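Sodium/sialic acid symporter SiaT (Proteus mirabilis, PDB 5NV9) couples the inward flow of sodium ions to the uptake of sialic acid, chiefly N-acetylneuraminic acid, across the bacterial inner membrane. Local coordinates at residues Y94-I97 and P98-K102; L103-S107 and A108-L112; A114-D117 and V118-L122; A253-D256 and V257-Y261; C354-S357 and D358-R362. All blocks are in the same frame, centred on the assembly; numbering follows the deposited sequence.

Interaction 1 (Y94-I97 and P98-K102); sequences YFYI and PFFRK
Tyr96 O takes two backbone donors at the proline kink of helix 89-102, in the part of this LeuT-fold symporter that faces the cytoplasm. Phe99 N reaches it at 3.0 Å from above the carbonyl plane, with an N-H...O angle of only 130°, and Phe100 N adds a weak bond. Pro98 brings no N-H to the turn before it, and its ring lies against Ile97, CD sitting 3.7 Å from Ile97 CB. A strong i to i+4 bond returns with Arg101 N to Ile97 O at 2.8 Å, nearly straight (165°). On that side of the helix Ile97 and Arg101 run side by side: CG2 of Ile97, anti to its backbone N, touches Arg101 CD at 3.7 Å. Arg101 then bends at CG-CD (chi3 71°), and its guanidinium NH1 bonds to the carbonyls of Tyr261 and Thr264. Ile97 itself packs on helix 267-301. Tyr96 and Phe100 take another side, both against Phe422 of helix 415-427. The edge of the Phe99 ring faces the backbone, its CD1 3.5 Å from Phe95 O. Phe100 CE2 meets Tyr96 CB at 4.0 Å.

Interaction 2 (L103-S107 and A108-L112); sequences LKITS and AYEYL
A capping box formed by Ser107 and Glu110 starts the short helix 110-115, within a type I turn from Ser107 to Glu110. Glu110 N bonds back to Ser107 O at 3.2 Å, and the Glu110 carboxylate returns over the turn so that OE2 accepts from Ser107 N at 3.0 Å, almost straight (175°) but from well above the carboxylate plane. Thr106 N meets the same oxygen at 3.1 Å from the same face, more bent. With Ser357 OG as a further partner, OE2 is firmly fixed. The other oxygen, OE1, receives two waters, one at 2.6 Å that also donates to Leu103 O, and one that joins it to Lys104 O. Those carbonyls lie just past the end of helix 89-102, where Lys104, with positive phi, makes a Schellman motif. Ser107 OG, anti to its backbone N (chi1 173°), is placed to accept a weak bond from Tyr109 N, while its strongest partner is Asp358. Apolar contacts flank the turn: Leu103 CD1 comes to the edge of the Tyr111 ring, and Ile105 CD1 lies 4.4 Å from Ala108 CB. One carboxylate thus spans a tight loop between two helices, with a capping box starting the second.

Interaction 3 (A114-D117 and V118-L122); sequences ARFD and VRSRL
Charge pairing comes first: Arg119 folds back on Asp117, and both its NE and NH2 reach the single oxygen OD2, at 3.0 and 2.9 Å. The approach is side-on to the guanidinium and on the syn side of the carboxylate, although the two flat groups are turned 60° apart. A bend at the CG-CD bond of Arg119 (chi3 -67°) brings the guanidinium round to this position.

The capping bond uses the other oxygen. Asp117 is the N-cap of the long helix 118-151, and its CG stands between its own N and carbonyl carbon (chi1 67°), which carries OD1 over the first turn. There Arg119 N donates to OD1 at 3.1 Å, from well above the carboxylate plane. Within the turn the Asp117 carbonyl oxygen takes two weak bonds, from Ser120 N and Arg121 N. A water completes the cap, donating to OD1 at 2.7 Å and accepting from Ser120 OG at the same distance.

Van der Waals packing across the turn is slight: Phe116 CB lies 4.0 Å from Ser120 OG. Within 114-117, one face of the Phe116 ring lies on the aliphatic CG of Arg115. Phe116 and Ser120 both pack on Ala436 of helix 433-452. Arg121 leads away, its guanidinium forming salt bridges with Glu113 and Asp358.

Placing a carboxylate at the first turn probably suits the helix dipole, and the guanidinium beside it would favour the ionised form of Asp117; OD1 serves the backbone and the water, OD2 the guanidinium.

Interaction 4 (A253-D256 and V257-Y261); sequences ASQD and VVQRY
Ser254 O and the side chain of Val258 make the closely fitted part of this turn. Val258 N donates to that oxygen at 3.1 Å, nearly straight (172°) and in the carbonyl plane, while Val258 CG2 rests against it at 3.3 Å. Val257 N adds a weak bond to the same atom. One residue on, Gln259 N binds Gln255 O at 3.0 Å, and the two glutamine side chains cross obliquely, their amide planes nearly parallel (11° apart). Gln255, bent at its CB-CG bond, lays NE2 3.4 Å from Gln259 CG. The amides bond outward instead, Gln255 to Ser353 and Gln259 to Ser350, both on helix 328-361.

This is the short helix 255-258, which follows the membrane helix 236-253 on the cytoplasmic side of the LeuT fold. Ser254 holds its N-cap position without a capping bond: its OG goes to Asp256 OD1 at 2.6 Å.

The looser side is still buried rather than open to solvent. Past Val258 the backbone stays helical in shape without the regular bonds, and the reach from Arg260 NH1 to Asp256 O, 2.8 Å, is a weak hydrogen bond because the N-H is poorly aimed (122°). Arg260 finds its strongest polar partner in Ser53, and its nearest side-chain atoms lie about 3 Å from those of Asp182 and Ser346, two ligands of the second sodium ion. Val258 CA lies 3.7 Å from the plane of the Tyr261 ring, offset toward its rim.

Interaction 5 (C354-S357 and D358-R362); sequences CFNS and DIYTR
Phe355 and Ile359 meet at about a right angle, one turn apart near the cytoplasmic end of helix 328-361. Followed outward, Ile359 first sets CB against Phe355 O at 3.2 Å and, as a CH-pi contact, over the face of the Phe355 ring, 4.2 Å from its centroid. From CB the chain divides. CG2, anti to the backbone N, goes on over the same ring to touch Phe355 CE2 at 3.8 Å; CG1 stays near Phe355 O and CA, and CD1 leads away. Tyr360 adds its CB near Phe355 CE1.

The backbone beneath has widened. Phe355 O accepts from Tyr360 N at 2.9 Å, nearly straight (171°), and from Ile359 N at 3.0 Å, more bent. Asn356 O likewise serves two donors, Thr361 N at 2.8 Å and Thr361 OG1 at 2.6 Å, which arrive from opposite faces of its plane. On another side the polar ends of Ser357 and Asp358 turn to the 103-122 region, where Arg362 pairs with Glu113; Asn356 ND2 bonds to the Lys373 carbonyl. Bonds from residue 360 back to 355 and from 361 back to 356 are the mark of pi-type turns, here at the cytoplasmic extension of a transmembrane helix.

Overall arrangement
Each contact joins neighbours along the chain, so none closes a long loop, and the five follow in series without nesting or crossing. Interaction 1 ends helix 89-102; interaction 2 turns the chain into helix 110-115, and interaction 3 carries it into helix 118-151. The centres of interactions 1 and 2 are about 10 Å apart. Much later, 253-261 returns beside the first two: Arg101 reaches Tyr261 O, Tyr109 OH reaches Ala253 O, and Gln255 OE1 meets Ala108 N. Last, interaction 5 brings the end of helix 328-361 against interactions 2 and 3 through Ser107-Asp358, Glu110-Ser357 and the Arg121-Asp358 salt bridge. Interaction 2 is the one that touches all the others, tying these cytoplasmic helix ends together.

Interaction 1 (Y94-I97 and P98-K102)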
# COMPACT_ATOMS: atom_id res chain seq x y z
N TYR A 94 2.58 -5.88 -20.27
CA TYR A 94 2.13 -6.31 -21.55
C TYR A 94 0.63 -6.30 -21.72
O TYR A 94 0.16 -5.96 -22.78
CB TYR A 94 2.71 -7.69 -21.89
CG TYR A 94 4.19 -7.61 -22.16
CD1 TYR A 94 4.68 -6.71 -23.14
CD2 TYR A 94 5.11 -8.40 -21.47
CE1 TYR A 94 6.04 -6.59 -23.39
CE2 TYR A 94 6.48 -8.29 -21.72
CZ TYR A 94 6.93 -7.39 -22.69
OH TYR A 94 8.29 -7.25 -22.94
N PHE A 95 -0.14 -6.64 -20.68
CA PHE A 95 -1.58 -6.83 -20.89
C PHE A 95 -2.43 -5.69 -20.37
O PHE A 95 -3.53 -5.50 -20.92
CB PHE A 95 -2.03 -8.15 -20.31
CG PHE A 95 -1.41 -9.33 -20.99
CD1 PHE A 95 -1.65 -9.57 -22.33
CD2 PHE A 95 -0.58 -10.20 -20.30
CE1 PHE A 95 -1.06 -10.64 -22.98
CE2 PHE A 95 -0.02 -11.30 -20.93
CZ PHE A 95 -0.24 -11.51 -22.28
N TYR A 96 -1.98 -4.97 -19.32
CA TYR A 96 -2.86 -3.97 -18.63
C TYR A 96 -2.50 -2.57 -19.03
O TYR A 96 -3.33 -1.83 -19.50
CB TYR A 96 -2.80 -4.14 -17.11
CG TYR A 96 -3.49 -5.39 -16.52
CD1 TYR A 96 -2.92 -6.63 -16.60
CD2 TYR A 96 -4.71 -5.28 -15.84
CE1 TYR A 96 -3.54 -7.78 -16.08
CE2 TYR A 96 -5.34 -6.39 -15.27
CZ TYR A 96 -4.77 -7.65 -15.42
OH TYR A 96 -5.45 -8.70 -14.85
N ILE A 97 -1.21 -2.20 -18.87
CA ILE A 97 -0.73 -0.79 -19.06
C ILE A 97 -1.09 -0.12 -20.41
O ILE A 97 -1.56 1.06 -20.41
CB ILE A 97 0.75 -0.63 -18.67
CG1 ILE A 97 0.83 -0.61 -17.14
CG2 ILE A 97 1.37 0.60 -19.30
CD1 ILE A 97 2.25 -0.69 -16.58
N PRO A 98 -1.06 -0.88 -21.50
CA PRO A 98 -1.51 -0.29 -22.78
C PRO A 98 -2.95 0.21 -22.79
O PRO A 98 -3.21 1.26 -23.38
CB PRO A 98 -1.28 -1.41 -23.81
CG PRO A 98 -0.24 -2.29 -23.19
CD PRO A 98 -0.53 -2.25 -21.70
N PHE A 99 -3.86 -0.49 -22.12
CA PHE A 99 -5.25 0.01 -22.03
C PHE A 99 -5.34 1.26 -21.22
O PHE A 99 -5.97 2.24 -21.64
CB PHE A 99 -6.20 -1.05 -21.47
CG PHE A 99 -6.49 -2.15 -22.45
CD1 PHE A 99 -5.66 -3.23 -22.57
CD2 PHE A 99 -7.61 -2.08 -23.29
CE1 PHE A 99 -5.91 -4.20 -23.50
CE2 PHE A 99 -7.87 -3.07 -24.21
CZ PHE A 99 -7.01 -4.12 -24.32
N PHE A 100 -4.65 1.25 -20.08
CA PHE A 100 -4.67 2.37 -19.16
C PHE A 100 -4.09 3.61 -19.85
O PHE A 100 -4.63 4.72 -19.70
CB PHE A 100 -3.85 2.06 -17.87
CG PHE A 100 -4.50 1.06 -16.91
CD1 PHE A 100 -5.85 1.13 -16.57
CD2 PHE A 100 -3.75 0.06 -16.31
CE1 PHE A 100 -6.42 0.20 -15.66
CE2 PHE A 100 -4.32 -0.87 -15.42
CZ PHE A 100 -5.65 -0.80 -15.08
N ARG A 101 -2.98 3.46 -20.55
CA ARG A 101 -2.37 4.57 -21.19
C ARG A 101 -3.18 5.08 -22.37
O ARG A 101 -3.32 6.28 -22.51
CB ARG A 101 -0.95 4.24 -21.64
CG ARG A 101 -0.05 4.22 -20.40
CD ARG A 101 1.41 3.99 -20.73
NE ARG A 101 1.98 5.16 -21.39
CZ ARG A 101 2.36 6.31 -20.82
NH1 ARG A 101 2.25 6.53 -19.49
NH2 ARG A 101 2.84 7.23 -21.59
N LYS A 102 -3.67 4.18 -23.23
CA LYS A 102 -4.35 4.60 -24.45
C LYS A 102 -5.67 5.25 -24.15
O LYS A 102 -6.15 6.09 -24.92
CB LYS A 102 -4.59 3.45 -25.39
CG LYS A 102 -3.33 3.02 -26.09
CD LYS A 102 -3.58 1.78 -26.87
CE LYS A 102 -2.30 1.04 -27.15
NZ LYS A 102 -1.59 1.74 -28.18

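Interaction 2 (L103-S107 and A108-L112)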
# COMPACT_ATOMS: atom_id res chain seq x y z
N LEU A 103 -6.30 4.84 -23.06
CA LEU A 103 -7.54 5.48 -22.63
C LEU A 103 -7.29 6.79 -21.92
O LEU A 103 -8.24 7.43 -21.57
CB LEU A 103 -8.41 4.55 -21.75
CG LEU A 103 -9.02 3.28 -22.38
CD1 LEU A 103 -9.51 2.34 -21.30
CD2 LEU A 103 -10.13 3.55 -23.37
N LYS A 104 -6.04 7.19 -21.68
CA LYS A 104 -5.76 8.45 -21.01
C LYS A 104 -6.57 8.57 -19.73
O LYS A 104 -7.25 9.59 -19.46
CB LYS A 104 -6.06 9.63 -21.92
CG LYS A 104 -5.38 9.56 -23.28
CD LYS A 104 -3.89 9.77 -23.18
CE LYS A 104 -3.28 10.03 -24.55
NZ LYS A 104 -2.06 9.19 -24.79
N ILE A 105 -6.47 7.53 -18.91
CA ILE A 105 -7.28 7.47 -17.71
C ILE A 105 -6.81 8.49 -16.70
O ILE A 105 -5.61 8.76 -16.60
CB ILE A 105 -7.29 6.05 -17.08
CG1 ILE A 105 -5.90 5.56 -16.69
CG2 ILE A 105 -7.91 5.07 -18.07
CD1 ILE A 105 -5.85 4.94 -15.33
N THR A 106 -7.77 9.04 -15.95
CA THR A 106 -7.48 9.65 -14.70
C THR A 106 -7.65 8.55 -13.61
O THR A 106 -6.69 8.27 -12.86
CB THR A 106 -8.37 10.88 -14.47
OG1 THR A 106 -7.85 11.94 -15.26
CG2 THR A 106 -8.39 11.34 -13.00
N SER A 107 -8.80 7.88 -13.62
CA SER A 107 -9.10 6.76 -12.69
C SER A 107 -8.99 5.42 -13.44
O SER A 107 -9.51 5.29 -14.52
CB SER A 107 -10.50 6.91 -12.11
OG SER A 107 -10.90 5.80 -11.36
N ALA A 108 -8.36 4.45 -12.82
CA ALA A 108 -8.27 3.09 -13.37
C ALA A 108 -9.60 2.47 -13.74
O ALA A 108 -9.68 1.67 -14.74
CB ALA A 108 -7.54 2.19 -12.38
N TYR A 109 -10.64 2.86 -12.99
CA TYR A 109 -11.99 2.22 -13.08
C TYR A 109 -12.74 2.64 -14.36
O TYR A 109 -13.72 2.01 -14.78
CB TYR A 109 -12.76 2.39 -11.75
CG TYR A 109 -11.86 1.96 -10.62
CD1 TYR A 109 -11.36 0.64 -10.57
CD2 TYR A 109 -11.34 2.92 -9.70
CE1 TYR A 109 -10.44 0.27 -9.58
CE2 TYR A 109 -10.42 2.54 -8.71
CZ TYR A 109 -9.94 1.24 -8.67
OH TYR A 109 -9.00 0.89 -7.71
N GLU A 110 -12.23 3.66 -15.01
CA GLU A 110 -12.72 4.05 -16.35
C GLU A 110 -12.56 2.92 -17.33
O GLU A 110 -13.37 2.79 -18.23
CB GLU A 110 -11.94 5.26 -16.92
CG GLU A 110 -12.16 6.57 -16.19
CD GLU A 110 -11.15 7.68 -16.55
OE1 GLU A 110 -10.66 7.77 -17.70
OE2 GLU A 110 -10.84 8.50 -15.67
N TYR A 111 -11.49 2.13 -17.20
CA TYR A 111 -11.35 0.95 -18.04
C TYR A 111 -12.62 0.05 -17.97
O TYR A 111 -13.07 -0.47 -19.01
CB TYR A 111 -10.09 0.14 -17.68
CG TYR A 111 -10.11 -1.23 -18.27
CD1 TYR A 111 -9.76 -1.41 -19.60
CD2 TYR A 111 -10.54 -2.35 -17.51
CE1 TYR A 111 -9.84 -2.67 -20.18
CE2 TYR A 111 -10.64 -3.60 -18.09
CZ TYR A 111 -10.28 -3.76 -19.42
OH TYR A 111 -10.33 -5.02 -20.00
N LEU A 112 -13.17 -0.14 -16.75
CA LEU A 112 -14.30 -1.02 -16.53
C LEU A 112 -15.58 -0.53 -17.22
O LEU A 112 -16.36 -1.36 -17.68
CB LEU A 112 -14.57 -1.27 -15.05
CG LEU A 112 -13.46 -1.97 -14.21
CD1 LEU A 112 -13.86 -2.04 -12.75
CD2 LEU A 112 -13.08 -3.34 -14.75
O HOH W 1 -10.75 6.77 -20.15
O HOH W 2 -10.17 10.01 -18.79

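Interaction 3 (A114-D117 and V118-L122)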
# COMPACT_ATOMS: atom_id res chain seq x y z
N ALA A 114 -15.40 1.40 -20.03
CA ALA A 114 -15.06 1.13 -21.43
C ALA A 114 -15.20 -0.33 -21.86
O ALA A 114 -15.60 -0.60 -22.96
CB ALA A 114 -13.64 1.61 -21.72
N ARG A 115 -14.85 -1.28 -20.97
CA ARG A 115 -14.87 -2.71 -21.28
C ARG A 115 -16.25 -3.31 -21.06
O ARG A 115 -16.66 -4.20 -21.82
CB ARG A 115 -13.85 -3.42 -20.35
CG ARG A 115 -13.82 -4.93 -20.44
CD ARG A 115 -13.45 -5.36 -21.88
NE ARG A 115 -13.43 -6.79 -21.97
CZ ARG A 115 -14.49 -7.55 -22.18
NH1 ARG A 115 -15.67 -6.98 -22.36
NH2 ARG A 115 -14.38 -8.86 -22.22
N PHE A 116 -16.93 -2.84 -19.99
CA PHE A 116 -18.17 -3.36 -19.50
C PHE A 116 -19.24 -2.27 -19.47
O PHE A 116 -19.73 -1.79 -20.54
CB PHE A 116 -17.97 -4.02 -18.11
CG PHE A 116 -17.10 -5.25 -18.14
CD1 PHE A 116 -17.34 -6.26 -19.06
CD2 PHE A 116 -16.04 -5.42 -17.23
CE1 PHE A 116 -16.53 -7.41 -19.09
CE2 PHE A 116 -15.28 -6.55 -17.23
CZ PHE A 116 -15.50 -7.55 -18.18
N ASP A 117 -19.60 -1.81 -18.29
CA ASP A 117 -20.43 -0.58 -18.25
C ASP A 117 -20.20 0.17 -16.93
O ASP A 117 -19.28 -0.19 -16.18
CB ASP A 117 -21.90 -0.92 -18.50
CG ASP A 117 -22.51 -1.72 -17.40
OD1 ASP A 117 -21.85 -1.94 -16.38
OD2 ASP A 117 -23.67 -2.14 -17.55
N VAL A 118 -21.02 1.19 -16.66
CA VAL A 118 -20.86 2.01 -15.50
C VAL A 118 -21.07 1.28 -14.17
O VAL A 118 -20.56 1.72 -13.15
CB VAL A 118 -21.78 3.27 -15.61
CG1 VAL A 118 -23.24 2.95 -15.35
CG2 VAL A 118 -21.28 4.38 -14.73
N ARG A 119 -21.76 0.15 -14.16
CA ARG A 119 -22.02 -0.55 -12.89
C ARG A 119 -20.73 -1.17 -12.35
O ARG A 119 -20.49 -1.23 -11.14
CB ARG A 119 -23.18 -1.60 -13.02
CG ARG A 119 -24.56 -1.02 -13.41
CD ARG A 119 -25.58 -2.11 -13.77
NE ARG A 119 -25.17 -2.77 -15.01
CZ ARG A 119 -25.72 -3.86 -15.55
NH1 ARG A 119 -26.75 -4.44 -14.96
NH2 ARG A 119 -25.25 -4.35 -16.68
N SER A 120 -19.89 -1.67 -13.24
CA SER A 120 -18.69 -2.29 -12.82
C SER A 120 -17.72 -1.18 -12.41
O SER A 120 -16.94 -1.38 -11.48
CB SER A 120 -18.04 -3.07 -13.97
OG SER A 120 -18.66 -4.34 -14.17
N ARG A 121 -17.74 -0.08 -13.15
CA ARG A 121 -16.84 1.02 -12.83
C ARG A 121 -17.12 1.56 -11.44
O ARG A 121 -16.21 1.66 -10.65
CB ARG A 121 -16.94 2.11 -13.90
CG ARG A 121 -16.46 3.48 -13.49
CD ARG A 121 -16.47 4.36 -14.70
NE ARG A 121 -15.83 5.63 -14.42
CZ ARG A 121 -15.85 6.70 -15.24
NH1 ARG A 121 -16.49 6.68 -16.38
NH2 ARG A 121 -15.19 7.78 -14.91
N LEU A 122 -18.39 1.85 -11.13
CA LEU A 122 -18.76 2.39 -9.86
C LEU A 122 -18.62 1.45 -8.67
O LEU A 122 -18.28 1.90 -7.51
CB LEU A 122 -20.20 2.90 -9.92
CG LEU A 122 -20.40 4.19 -10.70
CD1 LEU A 122 -21.87 4.47 -10.88
CD2 LEU A 122 -19.75 5.34 -9.96
O HOH W 3 -20.67 -4.30 -16.01

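Interaction 4 (A253-D256 and V257-Y261)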
# COMPACT_ATOMS: atom_id res chain seq x y z
N ALA A 253 -5.51 -3.29 -10.18
CA ALA A 253 -6.88 -2.91 -9.83
C ALA A 253 -6.93 -1.83 -8.79
O ALA A 253 -8.01 -1.46 -8.43
CB ALA A 253 -7.66 -4.15 -9.36
N SER A 254 -5.77 -1.30 -8.36
CA SER A 254 -5.70 -0.37 -7.25
C SER A 254 -5.19 0.97 -7.76
O SER A 254 -4.08 1.05 -8.29
CB SER A 254 -4.80 -0.95 -6.17
OG SER A 254 -4.94 -0.21 -4.98
N GLN A 255 -6.01 2.00 -7.62
CA GLN A 255 -5.72 3.31 -8.18
C GLN A 255 -4.42 3.94 -7.68
O GLN A 255 -3.80 4.70 -8.43
CB GLN A 255 -6.91 4.24 -7.91
CG GLN A 255 -6.68 5.70 -8.35
CD GLN A 255 -6.57 5.94 -9.86
OE1 GLN A 255 -6.65 5.00 -10.68
NE2 GLN A 255 -6.27 7.18 -10.23
N ASP A 256 -4.02 3.68 -6.42
CA ASP A 256 -2.78 4.32 -5.89
C ASP A 256 -1.52 3.91 -6.68
O ASP A 256 -0.62 4.72 -6.87
CB ASP A 256 -2.62 4.11 -4.37
CG ASP A 256 -2.58 2.65 -3.96
OD1 ASP A 256 -3.19 1.72 -4.64
OD2 ASP A 256 -1.95 2.42 -2.90
N VAL A 257 -1.46 2.66 -7.16
CA VAL A 257 -0.37 2.20 -7.99
C VAL A 257 -0.59 2.52 -9.50
O VAL A 257 0.27 3.11 -10.18
CB VAL A 257 -0.10 0.73 -7.72
CG1 VAL A 257 0.83 0.15 -8.78
CG2 VAL A 257 0.55 0.59 -6.35
N VAL A 258 -1.78 2.20 -9.99
CA VAL A 258 -2.11 2.33 -11.39
C VAL A 258 -1.95 3.75 -11.86
O VAL A 258 -1.51 4.01 -12.97
CB VAL A 258 -3.58 1.83 -11.71
CG1 VAL A 258 -3.90 2.12 -13.14
CG2 VAL A 258 -3.70 0.34 -11.51
N GLN A 259 -2.28 4.70 -11.01
CA GLN A 259 -2.00 6.12 -11.31
C GLN A 259 -0.55 6.43 -11.70
O GLN A 259 -0.31 7.32 -12.54
CB GLN A 259 -2.38 6.96 -10.09
CG GLN A 259 -3.02 8.28 -10.41
CD GLN A 259 -3.26 9.09 -9.16
OE1 GLN A 259 -3.52 8.49 -8.11
NE2 GLN A 259 -3.13 10.44 -9.24
N ARG A 260 0.41 5.73 -11.12
CA ARG A 260 1.82 5.95 -11.49
C ARG A 260 2.16 5.46 -12.89
O ARG A 260 3.19 5.85 -13.41
CB ARG A 260 2.78 5.30 -10.50
CG ARG A 260 3.12 6.14 -9.30
CD ARG A 260 2.08 6.05 -8.22
NE ARG A 260 2.36 7.02 -7.15
CZ ARG A 260 1.43 7.66 -6.43
NH1 ARG A 260 0.15 7.42 -6.64
NH2 ARG A 260 1.79 8.55 -5.54
N TYR A 261 1.33 4.61 -13.49
CA TYR A 261 1.59 4.14 -14.84
C TYR A 261 1.32 5.19 -15.92
O TYR A 261 1.78 5.03 -17.05
CB TYR A 261 0.74 2.89 -15.15
CG TYR A 261 0.93 1.69 -14.17
CD1 TYR A 261 2.09 1.52 -13.38
CD2 TYR A 261 -0.06 0.71 -14.07
CE1 TYR A 261 2.24 0.41 -12.52
CE2 TYR A 261 0.10 -0.41 -13.25
CZ TYR A 261 1.21 -0.56 -12.46
OH TYR A 261 1.24 -1.71 -11.65

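Interaction 5 (C354-S357 and D358-R362)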
# COMPACT_ATOMS: atom_id res chain seq x y z
N CYS A 354 -10.27 9.25 -8.10
CA CYS A 354 -11.46 8.43 -8.29
C CYS A 354 -12.73 9.24 -8.08
O CYS A 354 -13.67 9.17 -8.89
CB CYS A 354 -11.43 7.25 -7.30
SG CYS A 354 -10.17 6.02 -7.71
N PHE A 355 -12.79 10.01 -6.99
CA PHE A 355 -13.98 10.80 -6.82
C PHE A 355 -14.20 11.75 -8.02
O PHE A 355 -15.33 11.86 -8.53
CB PHE A 355 -13.94 11.56 -5.52
CG PHE A 355 -15.22 12.26 -5.20
CD1 PHE A 355 -15.48 13.49 -5.71
CD2 PHE A 355 -16.19 11.65 -4.39
CE1 PHE A 355 -16.65 14.18 -5.38
CE2 PHE A 355 -17.37 12.30 -4.09
CZ PHE A 355 -17.60 13.57 -4.60
N ASN A 356 -13.13 12.42 -8.47
CA ASN A 356 -13.17 13.43 -9.52
C ASN A 356 -13.71 12.88 -10.87
O ASN A 356 -14.59 13.50 -11.53
CB ASN A 356 -11.79 14.06 -9.72
CG ASN A 356 -11.84 15.52 -10.15
OD1 ASN A 356 -11.80 15.84 -11.35
ND2 ASN A 356 -12.00 16.41 -9.18
N SER A 357 -13.18 11.73 -11.26
CA SER A 357 -13.50 11.12 -12.53
C SER A 357 -14.79 10.30 -12.44
O SER A 357 -15.71 10.56 -13.22
CB SER A 357 -12.33 10.24 -13.03
OG SER A 357 -12.71 9.55 -14.24
N ASP A 358 -14.83 9.34 -11.49
CA ASP A 358 -15.85 8.30 -11.42
C ASP A 358 -17.15 8.81 -10.79
O ASP A 358 -18.21 8.27 -11.06
CB ASP A 358 -15.40 7.07 -10.62
CG ASP A 358 -14.13 6.44 -11.18
OD1 ASP A 358 -14.01 6.40 -12.41
OD2 ASP A 358 -13.24 6.01 -10.41
N ILE A 359 -17.07 9.85 -9.96
CA ILE A 359 -18.25 10.36 -9.28
C ILE A 359 -18.66 11.73 -9.88
O ILE A 359 -19.71 11.86 -10.57
CB ILE A 359 -18.05 10.38 -7.77
CG1 ILE A 359 -17.63 8.99 -7.24
CG2 ILE A 359 -19.31 10.80 -7.04
CD1 ILE A 359 -18.60 7.87 -7.52
N TYR A 360 -17.82 12.72 -9.67
CA TYR A 360 -18.11 14.08 -10.03
C TYR A 360 -18.22 14.33 -11.53
O TYR A 360 -19.16 14.93 -12.01
CB TYR A 360 -17.03 15.01 -9.41
CG TYR A 360 -17.22 16.47 -9.71
CD1 TYR A 360 -18.36 17.15 -9.30
CD2 TYR A 360 -16.21 17.21 -10.37
CE1 TYR A 360 -18.52 18.52 -9.57
CE2 TYR A 360 -16.37 18.56 -10.67
CZ TYR A 360 -17.51 19.22 -10.24
OH TYR A 360 -17.66 20.57 -10.53
N THR A 361 -17.27 13.86 -12.30
CA THR A 361 -17.31 14.08 -13.72
C THR A 361 -18.36 13.12 -14.34
O THR A 361 -19.25 13.53 -15.09
CB THR A 361 -15.91 13.95 -14.33
OG1 THR A 361 -15.02 14.90 -13.72
CG2 THR A 361 -15.94 14.20 -15.80
N ARG A 362 -18.32 11.86 -13.96
CA ARG A 362 -19.11 10.89 -14.71
C ARG A 362 -20.60 11.05 -14.47
O ARG A 362 -21.42 10.77 -15.35
CB ARG A 362 -18.67 9.48 -14.34
CG ARG A 362 -19.55 8.39 -14.94
CD ARG A 362 -19.54 8.46 -16.46
NE ARG A 362 -20.33 7.37 -17.02
CZ ARG A 362 -21.66 7.34 -17.06
NH1 ARG A 362 -22.40 8.37 -16.59
NH2 ARG A 362 -22.27 6.29 -17.58